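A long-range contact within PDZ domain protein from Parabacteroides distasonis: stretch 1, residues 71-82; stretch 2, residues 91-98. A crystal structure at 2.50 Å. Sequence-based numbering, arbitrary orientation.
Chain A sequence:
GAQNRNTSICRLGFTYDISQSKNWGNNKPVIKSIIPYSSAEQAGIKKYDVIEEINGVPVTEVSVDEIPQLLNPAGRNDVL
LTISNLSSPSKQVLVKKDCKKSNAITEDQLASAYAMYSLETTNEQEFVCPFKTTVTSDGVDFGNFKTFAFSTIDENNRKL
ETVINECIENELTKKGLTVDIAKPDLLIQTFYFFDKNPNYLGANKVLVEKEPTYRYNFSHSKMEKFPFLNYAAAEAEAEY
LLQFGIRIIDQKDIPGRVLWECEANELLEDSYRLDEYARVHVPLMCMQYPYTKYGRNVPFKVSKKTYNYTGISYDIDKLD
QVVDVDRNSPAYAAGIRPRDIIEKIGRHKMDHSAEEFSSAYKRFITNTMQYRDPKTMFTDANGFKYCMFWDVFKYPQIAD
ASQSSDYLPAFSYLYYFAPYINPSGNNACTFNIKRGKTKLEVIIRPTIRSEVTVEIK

Stretch 1, residues 71-82: LNPAGRNDVLLT
Stretch 2 91-98: KQVLVKKD

Two antiparallel strands, pairing from Val79 to Thr82 with Gln92 to Val95, run with their N-to-C directions at 159° and their axes 4.5 Å apart at closest approach; the contact buries 779 Å² in all. Backbones are extended, with phi/psi of -97°/120° at Val79, -85°/122° at Leu80, -116°/140° at Leu81 and -102°/111° at Thr82. The register sets Thr82 opposite Gln92 (CA to CA 4.9 Å), Leu81 opposite Val93 (5.0 Å), Leu80 opposite Leu94 (4.3 Å) and Val79 opposite Val95 (5.2 Å). Lys91 (phi/psi -164°/135°) opens stretch 2; its CA-to-CB bond points sideways and its side chain makes no close contact with stretch 1, but its O receives a CA-H...O contact from Thr82 CA at 3.3 Å. Gln92 (-95°/127°; chi1 m, chi2 m) folds its amide back to Thr82 (chi1 m), whose OG1 donates a 2.6 Å hydrogen bond to Gln92 OE1, while Gln92 NE2 lies 3.4 Å from Leu80 CD2. Val93 (-131°/119°; chi1 t) forms a reciprocal pair with Leu81: Val93 N donates to Leu81 O and Leu81 N donates to Val93 O, both at 2.7 Å. Leu94 (-92°/114°; chi1 t, chi2 p) occupies the next non-hydrogen-bonded position, sharing a sheet face with Gln92, Leu80 and Thr82. Leu94 CD1 packs 4.1 Å from Leu80 CB (Leu80 chi1 t, chi2 p) and lies 4.3 Å from NH2 of the extended Arg76 side chain (chi1 to chi3 all t); Leu94 CD2 is 3.4 Å from Asp78 OD2. Val95 (-102°/119°; chi1 t) closes a second reciprocal pair: Val95 N donates to Val79 O at 2.7 Å, and Val79 N to Val95 O at 2.9 Å. On the face carrying Val79, Leu81, Val93 and Val95, the apolar side chains meet at Val95 CG2 and Leu81 CD2, 4.3 Å apart. Lys96 (-77°/148°; chi1 m, then t throughout) brings CE to 3.4 Å from Asp78 OD2, yet its NZ remains 4.3 Å from that oxygen, beyond a salt bridge. Lys97 (-86°/156°) has the largest area covered by the other stretch. Its N gives only a weak hydrogen bond to Asn77 O (3.5 Å, 123°). Its side chain (chi1 -120°, chi2 t, chi3 m, chi4 t) runs past Asn72, with CD 3.4 Å from Asn72 OD1, and enters the Pro73-Arg76 turn. There Lys97 NZ donates to Pro73 O at 2.7 Å and Arg76 O at 3.3 Å, and to a water at 2.8 Å that in turn donates to Ala74 O at 2.7 Å, so one ammonium holds Pro73 O and Arg76 O directly and Ala74 O through the water.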

# COMPACT_ATOMS: atom_id res chain seq x y z
N LEU A 71 -10.29 -1.85 -38.71
CA LEU A 71 -9.41 -2.98 -38.42
C LEU A 71 -9.98 -4.28 -38.98
O LEU A 71 -9.21 -5.20 -39.26
CB LEU A 71 -9.16 -3.12 -36.91
CG LEU A 71 -8.01 -2.30 -36.36
CD1 LEU A 71 -8.01 -2.34 -34.85
CD2 LEU A 71 -6.67 -2.76 -36.93
N ASN A 72 -11.32 -4.35 -39.17
CA ASN A 72 -11.98 -5.51 -39.76
C ASN A 72 -12.79 -5.05 -41.00
O ASN A 72 -14.03 -4.98 -40.92
CB ASN A 72 -12.86 -6.23 -38.74
CG ASN A 72 -13.27 -7.62 -39.20
OD1 ASN A 72 -12.55 -8.61 -38.99
ND2 ASN A 72 -14.42 -7.71 -39.84
N PRO A 73 -12.13 -4.70 -42.14
CA PRO A 73 -12.90 -4.23 -43.31
C PRO A 73 -13.74 -5.33 -43.95
O PRO A 73 -13.48 -6.52 -43.74
CB PRO A 73 -11.81 -3.74 -44.28
CG PRO A 73 -10.55 -3.64 -43.48
CD PRO A 73 -10.68 -4.70 -42.43
N ALA A 74 -14.78 -4.92 -44.69
CA ALA A 74 -15.68 -5.86 -45.37
C ALA A 74 -15.00 -6.46 -46.62
O ALA A 74 -14.71 -7.66 -46.64
CB ALA A 74 -16.99 -5.19 -45.73
N GLY A 75 -14.72 -5.59 -47.60
CA GLY A 75 -14.10 -5.94 -48.88
C GLY A 75 -12.69 -6.49 -48.79
O GLY A 75 -12.36 -7.48 -49.45
N ARG A 76 -11.84 -5.82 -47.98
CA ARG A 76 -10.44 -6.19 -47.75
C ARG A 76 -10.37 -7.46 -46.89
O ARG A 76 -11.31 -7.74 -46.14
CB ARG A 76 -9.69 -5.02 -47.07
CG ARG A 76 -8.18 -5.05 -47.28
CD ARG A 76 -7.48 -3.78 -46.84
NE ARG A 76 -6.03 -3.95 -46.85
CZ ARG A 76 -5.24 -3.70 -47.90
NH1 ARG A 76 -5.75 -3.21 -49.02
NH2 ARG A 76 -3.93 -3.91 -47.82
N ASN A 77 -9.27 -8.22 -47.00
CA ASN A 77 -9.05 -9.42 -46.19
C ASN A 77 -7.75 -9.34 -45.38
O ASN A 77 -7.69 -9.87 -44.26
CB ASN A 77 -9.07 -10.68 -47.04
CG ASN A 77 -10.24 -11.58 -46.72
OD1 ASN A 77 -11.25 -11.15 -46.14
ND2 ASN A 77 -10.14 -12.84 -47.09
N ASP A 78 -6.71 -8.70 -45.95
CA ASP A 78 -5.41 -8.51 -45.31
C ASP A 78 -5.27 -7.06 -44.90
O ASP A 78 -5.40 -6.18 -45.75
CB ASP A 78 -4.28 -8.95 -46.27
CG ASP A 78 -4.00 -10.46 -46.33
OD1 ASP A 78 -4.85 -11.25 -45.83
OD2 ASP A 78 -2.96 -10.85 -46.90
N VAL A 79 -5.07 -6.80 -43.58
CA VAL A 79 -4.95 -5.45 -43.03
C VAL A 79 -3.48 -5.08 -42.87
O VAL A 79 -2.74 -5.76 -42.15
CB VAL A 79 -5.72 -5.23 -41.69
CG1 VAL A 79 -5.99 -3.75 -41.45
CG2 VAL A 79 -7.03 -6.01 -41.67
N LEU A 80 -3.06 -4.01 -43.57
CA LEU A 80 -1.71 -3.47 -43.49
C LEU A 80 -1.63 -2.51 -42.28
O LEU A 80 -2.39 -1.54 -42.20
CB LEU A 80 -1.27 -2.77 -44.79
CG LEU A 80 0.19 -2.27 -44.82
CD1 LEU A 80 1.19 -3.42 -44.64
CD2 LEU A 80 0.48 -1.51 -46.09
N LEU A 81 -0.72 -2.81 -41.35
CA LEU A 81 -0.56 -2.03 -40.14
C LEU A 81 0.79 -1.35 -40.06
O LEU A 81 1.81 -1.92 -40.43
CB LEU A 81 -0.74 -2.98 -38.94
CG LEU A 81 -2.04 -2.92 -38.13
CD1 LEU A 81 -3.29 -2.88 -39.00
CD2 LEU A 81 -2.12 -4.08 -37.16
N THR A 82 0.77 -0.12 -39.58
CA THR A 82 1.98 0.65 -39.30
C THR A 82 2.12 0.56 -37.80
O THR A 82 1.26 1.08 -37.08
CB THR A 82 1.89 2.07 -39.85
OG1 THR A 82 1.71 2.00 -41.28
CG2 THR A 82 3.11 2.91 -39.50
N LYS A 91 7.26 0.44 -38.60
CA LYS A 91 7.31 -0.92 -39.16
C LYS A 91 6.01 -1.23 -39.90
O LYS A 91 4.92 -0.92 -39.42
CB LYS A 91 7.55 -1.91 -37.99
CG LYS A 91 7.47 -3.40 -38.27
CD LYS A 91 7.26 -4.08 -36.91
CE LYS A 91 7.85 -5.46 -36.79
NZ LYS A 91 8.18 -5.79 -35.38
N GLN A 92 6.12 -1.82 -41.10
CA GLN A 92 4.95 -2.23 -41.87
C GLN A 92 4.65 -3.70 -41.58
O GLN A 92 5.56 -4.52 -41.64
CB GLN A 92 5.15 -1.99 -43.38
CG GLN A 92 5.19 -0.51 -43.78
CD GLN A 92 3.91 0.24 -43.45
OE1 GLN A 92 3.82 0.92 -42.41
NE2 GLN A 92 2.92 0.17 -44.33
N VAL A 93 3.41 -4.01 -41.19
CA VAL A 93 3.03 -5.39 -40.89
C VAL A 93 1.72 -5.73 -41.61
O VAL A 93 0.70 -5.09 -41.33
CB VAL A 93 2.93 -5.71 -39.37
CG1 VAL A 93 2.61 -7.19 -39.15
CG2 VAL A 93 4.18 -5.32 -38.59
N LEU A 94 1.73 -6.74 -42.52
CA LEU A 94 0.50 -7.17 -43.15
C LEU A 94 -0.12 -8.31 -42.33
O LEU A 94 0.45 -9.42 -42.26
CB LEU A 94 0.72 -7.60 -44.61
CG LEU A 94 -0.56 -7.96 -45.37
CD1 LEU A 94 -1.32 -6.71 -45.81
CD2 LEU A 94 -0.25 -8.81 -46.57
N VAL A 95 -1.29 -8.05 -41.73
CA VAL A 95 -1.94 -9.06 -40.91
C VAL A 95 -3.09 -9.71 -41.68
O VAL A 95 -4.06 -9.05 -42.06
CB VAL A 95 -2.39 -8.47 -39.53
CG1 VAL A 95 -3.20 -9.47 -38.72
CG2 VAL A 95 -1.19 -8.00 -38.74
N LYS A 96 -2.98 -11.04 -41.89
CA LYS A 96 -4.02 -11.84 -42.54
C LYS A 96 -5.13 -12.07 -41.51
O LYS A 96 -4.87 -12.08 -40.30
CB LYS A 96 -3.44 -13.15 -43.11
CG LYS A 96 -2.31 -12.91 -44.13
CD LYS A 96 -1.99 -14.09 -45.05
CE LYS A 96 -1.10 -13.64 -46.20
NZ LYS A 96 -0.93 -14.67 -47.26
N LYS A 97 -6.38 -12.18 -41.98
CA LYS A 97 -7.53 -12.37 -41.09
C LYS A 97 -7.73 -13.83 -40.77
O LYS A 97 -7.32 -14.71 -41.54
CB LYS A 97 -8.81 -11.78 -41.69
CG LYS A 97 -9.45 -10.68 -40.84
CD LYS A 97 -10.74 -10.15 -41.47
CE LYS A 97 -10.56 -9.00 -42.44
NZ LYS A 97 -11.85 -8.60 -43.05
N ASP A 98 -8.38 -14.09 -39.63
CA ASP A 98 -8.69 -15.45 -39.23
C ASP A 98 -10.20 -15.57 -39.28
O ASP A 98 -10.94 -14.94 -38.51
CB ASP A 98 -8.08 -15.80 -37.87
CG ASP A 98 -6.56 -15.70 -37.86
OD1 ASP A 98 -5.92 -16.32 -38.76
OD2 ASP A 98 -6.01 -15.00 -36.98
O HOH W 1 -13.76 -9.49 -44.87